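Local coordinates for esterase (uncultured bacterium FLS12, PDB 4RGY), which hydrolyses esters as a low-temperature-active alkaline esterase, probably through the serine-based chemistry of the alpha/beta-hydrolase clan, at residues Phe5-Phe10 / Met20-Pro25; Leu46-Gly51 / Val76-Val81; Ala144-Leu149 / Pro206-Cys211; Ala193-Met198 / Leu232-Met237. All coordinates share one frame; numbering follows the deposited sequence.

Contact 1: residues Phe5-Phe10 / Met20-Pro25; sequences FQCDFF and MTVILP
Phe5, Gln6 and Cys7 pair with Val22, Thr21 and Met20 in a beta hairpin at one end of the central sheet, the short strand axes running at 143°. Four backbone bonds fix the register. Phe5 and Val22 form a hydrogen-bonded pair, with Phe5 N to Val22 O at 2.8 Å and Val22 N to Phe5 O at 2.9 Å; Cys7 and Met20 form the next one. Between them lies the non-hydrogen-bonded pair Gln6-Thr21.

In that middle pair Gln6 bends at chi2 (-67°), which turns CD back beside the Thr21 side chain; OE1 lies 2.9 Å from Thr21 OG1. The single Thr21 hydroxyl proton also has His56 O within reach.

Apolar contacts gather on the face carrying Phe5, Cys7, Met20 and Val22. Phe5 CE1 reaches Leu24 CD1 at 3.8 Å, while Val22 O sits at the edge of the Phe5 ring. Along the other edge of residues 5-8 the sheet continues into an antiparallel strand of a second subunit.

A Met-aromatic contact completes the set, Met20 SD lying 5.0 Å from the Phe9 ring centroid and 46° off its normal. Met20 crosses Phe9 at about a right angle, its CG 3.7 Å from Phe9 CE1.

Contact 2: residues Leu46-Gly51 / Val76-Val81; sequences LFLLHG and VVMPAV
His50 and Val81 both use the crowded position at chi1: His50 CG (chi1 67°) and Val81 CG2 each lie between their own backbone N and carbonyl carbon. Chi2 of His50 then turns the imidazole so that NE2 faces the other segment, where His50 NE2 accepts the Val81 N-H at 2.9 Å with an N-H...N angle of 166°, the donor 16° out of the ring plane. Val81 CG2 packs 3.6 Å from His50 CE1, and Ala80 CA lies at the ring edge in plane. On the other nitrogen, His50 ND1 donates to Gly51 O at 2.8 Å. One nitrogen accepts and the other donates, which fixes the ring's rotation.

The histidine stands just past the C-terminal ends of two neighbouring parallel strands, 45-49 and 75-79, of the alpha/beta-hydrolase sheet. Upstream, Val77 N bonds to Leu46 O and Leu48 N to Val77 O, setting Leu46 beside Val76 and Phe47 beside Val77. After these bonds the two segments part, and two waters bridge them: one donates to Leu48 O and Pro79 O, the other accepts from His50 N and donates to Pro79 O.

Side chains fill both faces. Phe47 lies alongside Val77, its CD2 3.9 Å from Val77 CB, and Leu103 of helix 95-110 packs against Phe47. On the other face Leu48 CB is 3.8 Å from both Val76 CG1 and Met78 CG. Further along, Leu49 CD2 touches Pro79 CG at 4.0 Å.

Contact 3: residues Ala144-Leu149 / Pro206-Cys211; sequences AAAASL and PKLYQC
The Tyr209 ring has Ser148 O near its plane at the edge, 3.9 Å from Tyr209 CD1, while Ala147 CB approaches obliquely. Tyr209 CB rests 3.7 Å from Ala147 CB. Beyond the two strands, the ring meets that of Trp260 with planes at about 60°, and Tyr209 OH is hydrogen-bonded to Glu239 OE1.

The CA atoms of Ala147 and Tyr209 are 4.4 Å apart. On the opposite face, Ala146 CB meets Leu208 CD2 at 4.1 Å. Near the C-terminal ends, Cys211 SG lies 4.0 Å from Leu149 CG.

Five backbone bonds hold the register, alternating in direction from Lys207 N to Ala144 O through to Cys211 N to Ser148 O. Their approaches differ: the Ser148 N donor stands 35° out of the Tyr209 carbonyl plane, whereas Cys211 N lies nearly on the line of the Ser148 carbonyl. A water at the strand ends lies 2.8 Å from Ser148 OG and within hydrogen-bonding reach of Cys211 O.

With short axes only 5° apart, this is a parallel ladder with little twist between strands 145-149 and 207-213, in the core of an alpha/beta-hydrolase sheet. Helix 247-260 covers the tyrosine face, and strands 120-125 and 236-241 flank the pair.

Contact 4: residues Ala193-Met198 / Leu232-Met237; sequences ALAERM and LGLDFM
Leu234 reaches helix 191-200 through both methyls, and its path can be followed outward. The bond from CA to CB already points at the helix, and CG lies anti to the backbone N (chi1 -172°), extending the side chain toward it. There it forks. CD1 meets Met198 CG at 3.4 Å, tighter than usual van der Waals contact, and lies 4.0 Å from Met198 CB. CD2 instead settles 3.8 Å from Ala195 CB and 3.9 Å from Ala195 O. One leucine thus spans two residues almost a helical turn apart.

Met198 crosses Leu234 at about a right angle. Its own chain bends at chi2 (123°) and again at chi3, with SD and CE farther from Leu234 CD1 than CG is; the side chain also packs on Met137 of helix 127-138.

The second segment is the link from helix 219-232 to edge strand 236-241 in this alpha/beta-hydrolase fold. Gly233, with phi 89°, ends the helix in a Schellman motif. Leucines on the two sides of that glycine face helix 191-200.

Leu232 is the other contact. Its CD1 comes within 3.8 Å of Ala195 C and 4.0 Å of Ala195 CB, then meets the aliphatic part of Glu196, whose CG is 4.1 Å away. Glu196 and Leu232 cross at about a right angle, at the more exposed margin. No hydrogen bond joins the segments; Ala195 also packs on His228 and Val229 of helix 219-232.

All four contacts reach one mixed sheet, in the order 2-11, 16-25, 75-79, 45-49, 120-125, 145-149, 207-213, 236-241. Contacts 1 and 2 adjoin, centres 10 Å apart, through Thr21 O to Met78 N at 2.8 Å and Ile23 N to Val76 O at 2.9 Å, both probable hydrogen bonds. Contacts 3 and 4 are joined likewise, Leu208 O to Met237 N and Gln210 N to Met237 O, with centres 11 Å apart. Strand 120-125 separates contacts 2 and 3, whose nearest atoms are about 6 Å apart. It leads to the probable nucleophile Ser126 of a presumed Ser126-His245-Asp216 triad; His50 and Ser148 lie near that triad without touching it.

Contact 1: residues Phe5-Phe10 / Met20-Pro25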
# COMPACT_ATOMS: atom_id res chain seq x y z
N PHE A 5 5.01 6.46 -4.30
CA PHE A 5 3.60 6.35 -4.63
C PHE A 5 3.28 4.95 -5.07
O PHE A 5 3.89 4.42 -6.02
CB PHE A 5 3.23 7.33 -5.75
CG PHE A 5 3.53 8.75 -5.42
CD1 PHE A 5 4.78 9.27 -5.65
CD2 PHE A 5 2.55 9.56 -4.87
CE1 PHE A 5 5.07 10.59 -5.32
CE2 PHE A 5 2.83 10.88 -4.55
CZ PHE A 5 4.10 11.40 -4.77
N GLN A 6 2.32 4.33 -4.40
CA GLN A 6 1.74 3.10 -4.88
C GLN A 6 0.43 3.49 -5.56
O GLN A 6 -0.46 4.07 -4.94
CB GLN A 6 1.51 2.12 -3.74
CG GLN A 6 2.80 1.71 -3.02
CD GLN A 6 3.76 0.89 -3.88
OE1 GLN A 6 3.41 0.39 -4.95
NE2 GLN A 6 4.99 0.73 -3.39
N CYS A 7 0.35 3.21 -6.86
CA CYS A 7 -0.71 3.74 -7.70
C CYS A 7 -1.57 2.62 -8.22
O CYS A 7 -1.08 1.73 -8.93
CB CYS A 7 -0.09 4.45 -8.91
SG CYS A 7 1.32 5.55 -8.55
N ASP A 8 -2.86 2.66 -7.89
CA ASP A 8 -3.82 1.69 -8.40
C ASP A 8 -4.74 2.41 -9.38
O ASP A 8 -5.56 3.24 -8.98
CB ASP A 8 -4.61 1.07 -7.25
CG ASP A 8 -3.72 0.37 -6.27
OD1 ASP A 8 -2.81 -0.35 -6.71
OD2 ASP A 8 -3.91 0.55 -5.04
N PHE A 9 -4.61 2.08 -10.66
CA PHE A 9 -5.24 2.84 -11.72
C PHE A 9 -5.83 1.89 -12.76
O PHE A 9 -5.58 0.68 -12.72
CB PHE A 9 -4.22 3.76 -12.40
CG PHE A 9 -3.11 3.01 -13.09
CD1 PHE A 9 -1.98 2.60 -12.38
CD2 PHE A 9 -3.19 2.71 -14.44
CE1 PHE A 9 -0.97 1.89 -13.01
CE2 PHE A 9 -2.18 2.01 -15.08
CZ PHE A 9 -1.07 1.60 -14.36
N PHE A 10 -6.60 2.43 -13.69
CA PHE A 10 -7.21 1.60 -14.72
C PHE A 10 -6.50 1.74 -16.05
O PHE A 10 -6.24 2.86 -16.51
CB PHE A 10 -8.70 1.96 -14.90
CG PHE A 10 -9.44 0.99 -15.78
CD1 PHE A 10 -9.88 -0.21 -15.26
CD2 PHE A 10 -9.67 1.28 -17.11
CE1 PHE A 10 -10.55 -1.12 -16.05
CE2 PHE A 10 -10.35 0.38 -17.92
CZ PHE A 10 -10.79 -0.82 -17.38
N MET A 20 1.18 0.44 -10.30
CA MET A 20 2.59 0.74 -10.53
C MET A 20 3.16 1.43 -9.29
O MET A 20 2.42 1.96 -8.45
CB MET A 20 2.78 1.65 -11.75
CG MET A 20 2.20 3.04 -11.59
SD MET A 20 2.54 4.00 -13.07
CE MET A 20 1.39 5.35 -12.85
N THR A 21 4.49 1.41 -9.17
CA THR A 21 5.18 2.13 -8.11
C THR A 21 5.94 3.27 -8.75
O THR A 21 6.61 3.07 -9.76
CB THR A 21 6.19 1.21 -7.41
OG1 THR A 21 5.50 0.05 -6.91
CG2 THR A 21 6.88 1.92 -6.27
N VAL A 22 5.82 4.46 -8.18
CA VAL A 22 6.53 5.63 -8.70
C VAL A 22 7.30 6.29 -7.57
O VAL A 22 6.79 6.46 -6.46
CB VAL A 22 5.53 6.64 -9.33
CG1 VAL A 22 6.22 7.95 -9.67
CG2 VAL A 22 4.88 6.04 -10.57
N ILE A 23 8.55 6.67 -7.85
CA ILE A 23 9.26 7.53 -6.91
C ILE A 23 9.58 8.86 -7.56
O ILE A 23 10.02 8.91 -8.71
CB ILE A 23 10.50 6.86 -6.30
CG1 ILE A 23 11.36 6.22 -7.36
CG2 ILE A 23 10.10 5.81 -5.28
CD1 ILE A 23 12.61 5.56 -6.78
N LEU A 24 9.31 9.94 -6.82
CA LEU A 24 9.45 11.30 -7.31
C LEU A 24 10.36 12.06 -6.39
O LEU A 24 10.26 11.93 -5.17
CB LEU A 24 8.11 12.03 -7.24
CG LEU A 24 7.05 12.10 -8.33
CD1 LEU A 24 6.02 13.16 -7.93
CD2 LEU A 24 7.67 12.41 -9.68
N PRO A 25 11.24 12.90 -6.95
CA PRO A 25 11.97 13.82 -6.08
C PRO A 25 11.00 14.81 -5.45
O PRO A 25 10.05 15.24 -6.11
CB PRO A 25 12.90 14.55 -7.06
CG PRO A 25 12.99 13.65 -8.27
CD PRO A 25 11.65 13.01 -8.37

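Contact 2: residues Leu46-Gly51 / Val76-Val81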
# COMPACT_ATOMS: atom_id res chain seq x y z
N LEU A 46 13.08 7.68 -15.44
CA LEU A 46 13.51 6.33 -15.80
C LEU A 46 12.35 5.36 -15.64
O LEU A 46 11.78 5.23 -14.56
CB LEU A 46 14.68 5.90 -14.91
CG LEU A 46 15.09 4.43 -14.95
CD1 LEU A 46 15.70 4.09 -16.31
CD2 LEU A 46 16.07 4.10 -13.83
N PHE A 47 11.99 4.70 -16.73
CA PHE A 47 11.03 3.61 -16.69
C PHE A 47 11.82 2.34 -16.41
O PHE A 47 12.71 1.99 -17.18
CB PHE A 47 10.25 3.53 -18.00
CG PHE A 47 9.35 4.71 -18.22
CD1 PHE A 47 9.85 5.90 -18.75
CD2 PHE A 47 8.01 4.66 -17.85
CE1 PHE A 47 9.02 7.01 -18.92
CE2 PHE A 47 7.18 5.75 -18.02
CZ PHE A 47 7.68 6.93 -18.55
N LEU A 48 11.51 1.69 -15.29
CA LEU A 48 12.34 0.61 -14.76
C LEU A 48 11.51 -0.66 -14.71
O LEU A 48 10.56 -0.77 -13.93
CB LEU A 48 12.86 1.01 -13.37
CG LEU A 48 13.86 0.08 -12.68
CD1 LEU A 48 15.10 -0.19 -13.54
CD2 LEU A 48 14.27 0.66 -11.34
N LEU A 49 11.86 -1.59 -15.60
CA LEU A 49 11.02 -2.73 -15.92
C LEU A 49 11.40 -4.01 -15.17
O LEU A 49 12.59 -4.32 -15.00
CB LEU A 49 11.06 -2.98 -17.42
CG LEU A 49 10.80 -1.72 -18.25
CD1 LEU A 49 10.82 -2.07 -19.74
CD2 LEU A 49 9.50 -1.04 -17.85
N HIS A 50 10.39 -4.75 -14.74
CA HIS A 50 10.61 -5.98 -13.96
C HIS A 50 10.91 -7.20 -14.82
O HIS A 50 10.78 -7.18 -16.04
CB HIS A 50 9.42 -6.26 -13.02
CG HIS A 50 8.14 -6.61 -13.72
ND1 HIS A 50 7.96 -7.78 -14.43
CD2 HIS A 50 6.96 -5.95 -13.79
CE1 HIS A 50 6.72 -7.82 -14.91
NE2 HIS A 50 6.10 -6.71 -14.53
N GLY A 51 11.31 -8.28 -14.15
CA GLY A 51 11.63 -9.52 -14.85
C GLY A 51 10.50 -10.54 -14.90
O GLY A 51 9.34 -10.23 -14.58
N VAL A 76 11.37 7.72 -11.05
CA VAL A 76 11.40 6.35 -11.53
C VAL A 76 9.99 5.78 -11.55
O VAL A 76 9.24 5.89 -10.57
CB VAL A 76 12.30 5.46 -10.64
CG1 VAL A 76 12.44 4.08 -11.24
CG2 VAL A 76 13.69 6.08 -10.48
N VAL A 77 9.63 5.16 -12.67
CA VAL A 77 8.30 4.57 -12.85
C VAL A 77 8.46 3.08 -13.04
O VAL A 77 9.13 2.65 -13.98
CB VAL A 77 7.56 5.18 -14.06
CG1 VAL A 77 6.24 4.46 -14.33
CG2 VAL A 77 7.31 6.68 -13.84
N MET A 78 7.84 2.29 -12.17
CA MET A 78 7.98 0.84 -12.14
C MET A 78 6.61 0.20 -12.31
O MET A 78 5.84 0.07 -11.35
CB MET A 78 8.62 0.42 -10.81
CG MET A 78 10.10 0.79 -10.73
SD MET A 78 10.73 1.02 -9.06
CE MET A 78 9.96 2.58 -8.59
N PRO A 79 6.29 -0.20 -13.54
CA PRO A 79 4.96 -0.76 -13.81
C PRO A 79 4.95 -2.28 -13.81
O PRO A 79 6.01 -2.89 -13.59
CB PRO A 79 4.70 -0.29 -15.21
CG PRO A 79 6.06 -0.31 -15.87
CD PRO A 79 7.05 0.04 -14.78
N ALA A 80 3.78 -2.87 -14.01
CA ALA A 80 3.60 -4.33 -14.03
C ALA A 80 3.09 -4.78 -15.38
O ALA A 80 2.17 -4.16 -15.94
CB ALA A 80 2.62 -4.74 -12.94
N VAL A 81 3.67 -5.85 -15.92
CA VAL A 81 3.19 -6.40 -17.19
C VAL A 81 2.94 -7.90 -17.15
O VAL A 81 2.84 -8.55 -18.21
CB VAL A 81 4.13 -6.09 -18.37
CG1 VAL A 81 4.31 -4.58 -18.50
CG2 VAL A 81 5.48 -6.79 -18.18
O HOH W 1 8.78 -2.51 -12.61
O HOH W 2 7.81 -3.41 -15.78

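Contact 3: residues Ala144-Leu149 / Pro206-Cys211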
# COMPACT_ATOMS: atom_id res chain seq x y z
N ALA A 144 16.27 8.53 -24.70
CA ALA A 144 17.65 8.96 -24.80
C ALA A 144 18.60 7.80 -24.50
O ALA A 144 19.77 7.83 -24.89
CB ALA A 144 17.90 10.09 -23.83
N ALA A 145 18.10 6.79 -23.79
CA ALA A 145 18.93 5.67 -23.36
C ALA A 145 18.06 4.47 -23.01
O ALA A 145 16.94 4.63 -22.52
CB ALA A 145 19.78 6.06 -22.17
N ALA A 146 18.58 3.27 -23.28
CA ALA A 146 17.92 2.01 -22.99
C ALA A 146 18.97 1.03 -22.48
O ALA A 146 20.05 0.90 -23.08
CB ALA A 146 17.21 1.45 -24.23
N ALA A 147 18.67 0.33 -21.40
CA ALA A 147 19.64 -0.54 -20.74
C ALA A 147 19.05 -1.89 -20.39
O ALA A 147 17.93 -1.98 -19.84
CB ALA A 147 20.15 0.13 -19.47
N SER A 148 19.79 -2.95 -20.71
CA SER A 148 19.39 -4.31 -20.36
C SER A 148 20.33 -4.94 -19.34
O SER A 148 21.55 -4.95 -19.53
CB SER A 148 19.33 -5.18 -21.61
OG SER A 148 19.18 -6.56 -21.28
N LEU A 149 19.75 -5.48 -18.27
CA LEU A 149 20.51 -6.17 -17.23
C LEU A 149 20.13 -7.64 -17.25
O LEU A 149 18.97 -7.98 -17.01
CB LEU A 149 20.23 -5.58 -15.85
CG LEU A 149 20.63 -4.12 -15.61
CD1 LEU A 149 19.56 -3.18 -16.17
CD2 LEU A 149 20.82 -3.85 -14.12
N PRO A 206 19.52 5.81 -29.36
CA PRO A 206 19.68 6.01 -27.91
C PRO A 206 21.04 5.51 -27.46
O PRO A 206 21.66 4.70 -28.17
CB PRO A 206 18.58 5.12 -27.31
CG PRO A 206 17.62 4.85 -28.43
CD PRO A 206 18.47 4.82 -29.67
N LYS A 207 21.51 6.00 -26.32
CA LYS A 207 22.64 5.37 -25.64
C LYS A 207 22.17 3.96 -25.26
O LYS A 207 21.03 3.80 -24.81
CB LYS A 207 23.00 6.17 -24.39
CG LYS A 207 24.49 6.20 -24.08
CD LYS A 207 24.78 6.97 -22.80
CE LYS A 207 26.28 7.02 -22.54
NZ LYS A 207 26.59 7.69 -21.26
N LEU A 208 23.01 2.95 -25.46
CA LEU A 208 22.60 1.56 -25.26
C LEU A 208 23.54 0.84 -24.32
O LEU A 208 24.76 0.95 -24.44
CB LEU A 208 22.53 0.82 -26.60
CG LEU A 208 21.47 1.38 -27.56
CD1 LEU A 208 21.71 0.91 -28.98
CD2 LEU A 208 20.05 1.01 -27.12
N TYR A 209 22.97 0.09 -23.38
CA TYR A 209 23.73 -0.59 -22.34
C TYR A 209 23.28 -2.03 -22.26
O TYR A 209 22.08 -2.33 -22.30
CB TYR A 209 23.54 0.12 -20.98
CG TYR A 209 24.24 -0.54 -19.81
CD1 TYR A 209 23.69 -1.66 -19.19
CD2 TYR A 209 25.44 -0.04 -19.31
CE1 TYR A 209 24.32 -2.27 -18.12
CE2 TYR A 209 26.08 -0.64 -18.22
CZ TYR A 209 25.51 -1.75 -17.64
OH TYR A 209 26.14 -2.37 -16.57
N GLN A 210 24.24 -2.93 -22.09
CA GLN A 210 23.96 -4.34 -21.88
C GLN A 210 24.92 -4.91 -20.85
O GLN A 210 26.13 -4.74 -20.99
CB GLN A 210 24.14 -5.11 -23.19
CG GLN A 210 24.00 -6.62 -23.04
CD GLN A 210 24.44 -7.40 -24.27
OE1 GLN A 210 25.01 -6.86 -25.21
NE2 GLN A 210 24.16 -8.69 -24.26
N CYS A 211 24.40 -5.60 -19.84
CA CYS A 211 25.28 -6.35 -18.95
C CYS A 211 24.71 -7.73 -18.64
O CYS A 211 23.52 -7.97 -18.82
CB CYS A 211 25.58 -5.58 -17.65
SG CYS A 211 24.22 -5.58 -16.42
O HOH W 3 21.56 -7.88 -20.84

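Contact 4: residues Ala193-Met198 / Leu232-Met237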
# COMPACT_ATOMS: atom_id res chain seq x y z
N ALA A 193 17.04 -8.46 -35.24
CA ALA A 193 16.54 -7.74 -36.41
C ALA A 193 16.43 -6.25 -36.15
O ALA A 193 16.79 -5.42 -37.00
CB ALA A 193 15.19 -8.31 -36.85
N LEU A 194 15.93 -5.88 -34.97
CA LEU A 194 15.81 -4.48 -34.62
C LEU A 194 17.19 -3.80 -34.61
O LEU A 194 17.32 -2.66 -35.05
CB LEU A 194 15.10 -4.31 -33.28
CG LEU A 194 13.65 -4.83 -33.22
CD1 LEU A 194 13.07 -4.58 -31.84
CD2 LEU A 194 12.76 -4.19 -34.28
N ALA A 195 18.20 -4.52 -34.12
CA ALA A 195 19.56 -4.00 -34.11
C ALA A 195 20.06 -3.74 -35.53
O ALA A 195 20.72 -2.74 -35.79
CB ALA A 195 20.49 -4.94 -33.36
N GLU A 196 19.72 -4.62 -36.47
CA GLU A 196 20.07 -4.39 -37.87
C GLU A 196 19.44 -3.11 -38.42
O GLU A 196 20.07 -2.37 -39.19
CB GLU A 196 19.72 -5.60 -38.75
CG GLU A 196 20.52 -6.85 -38.43
CD GLU A 196 20.49 -7.88 -39.53
OE1 GLU A 196 20.79 -7.52 -40.69
OE2 GLU A 196 20.16 -9.05 -39.24
N ARG A 197 18.20 -2.83 -38.03
CA ARG A 197 17.57 -1.58 -38.43
C ARG A 197 18.36 -0.39 -37.88
O ARG A 197 18.65 0.56 -38.60
CB ARG A 197 16.14 -1.47 -37.90
CG ARG A 197 15.24 -2.62 -38.23
CD ARG A 197 13.87 -2.33 -37.61
NE ARG A 197 12.92 -3.40 -37.84
CZ ARG A 197 11.62 -3.33 -37.54
NH1 ARG A 197 11.13 -2.24 -36.97
NH2 ARG A 197 10.84 -4.37 -37.79
N MET A 198 18.69 -0.46 -36.60
CA MET A 198 19.37 0.65 -35.94
C MET A 198 20.75 0.94 -36.54
O MET A 198 21.17 2.09 -36.63
CB MET A 198 19.51 0.38 -34.45
CG MET A 198 20.00 1.58 -33.67
SD MET A 198 18.84 2.03 -32.39
CE MET A 198 17.35 1.99 -33.39
N LEU A 232 27.86 -5.25 -36.08
CA LEU A 232 27.08 -4.29 -36.85
C LEU A 232 27.60 -2.87 -36.74
O LEU A 232 27.25 -2.02 -37.56
CB LEU A 232 25.61 -4.29 -36.42
CG LEU A 232 24.78 -5.54 -36.68
CD1 LEU A 232 23.42 -5.41 -35.99
CD2 LEU A 232 24.59 -5.74 -38.17
N GLY A 233 28.42 -2.59 -35.72
CA GLY A 233 28.87 -1.24 -35.47
C GLY A 233 27.96 -0.42 -34.56
O GLY A 233 28.14 0.79 -34.43
N LEU A 234 27.00 -1.09 -33.93
CA LEU A 234 26.04 -0.42 -33.04
C LEU A 234 26.66 -0.23 -31.66
O LEU A 234 26.98 -1.22 -30.99
CB LEU A 234 24.76 -1.27 -32.98
CG LEU A 234 23.52 -0.74 -32.27
CD1 LEU A 234 23.15 0.60 -32.84
CD2 LEU A 234 22.38 -1.73 -32.45
N ASP A 235 26.82 1.02 -31.23
CA ASP A 235 27.55 1.39 -30.01
C ASP A 235 26.82 1.03 -28.71
O ASP A 235 25.85 1.69 -28.32
CB ASP A 235 27.88 2.90 -30.02
CG ASP A 235 28.87 3.32 -28.91
OD1 ASP A 235 29.36 2.46 -28.15
OD2 ASP A 235 29.16 4.53 -28.82
N PHE A 236 27.31 -0.01 -28.04
CA PHE A 236 26.81 -0.44 -26.74
C PHE A 236 27.91 -0.35 -25.69
O PHE A 236 29.09 -0.64 -25.97
CB PHE A 236 26.39 -1.92 -26.77
CG PHE A 236 24.94 -2.16 -27.10
CD1 PHE A 236 24.50 -2.10 -28.41
CD2 PHE A 236 24.04 -2.51 -26.10
CE1 PHE A 236 23.18 -2.35 -28.72
CE2 PHE A 236 22.70 -2.75 -26.40
CZ PHE A 236 22.28 -2.68 -27.72
N MET A 237 27.54 0.06 -24.49
CA MET A 237 28.38 -0.21 -23.34
C MET A 237 28.02 -1.62 -22.91
O MET A 237 26.86 -1.90 -22.58
CB MET A 237 28.10 0.78 -22.21
CG MET A 237 28.71 0.38 -20.88
SD MET A 237 30.51 0.35 -20.89
CE MET A 237 30.86 2.03 -21.41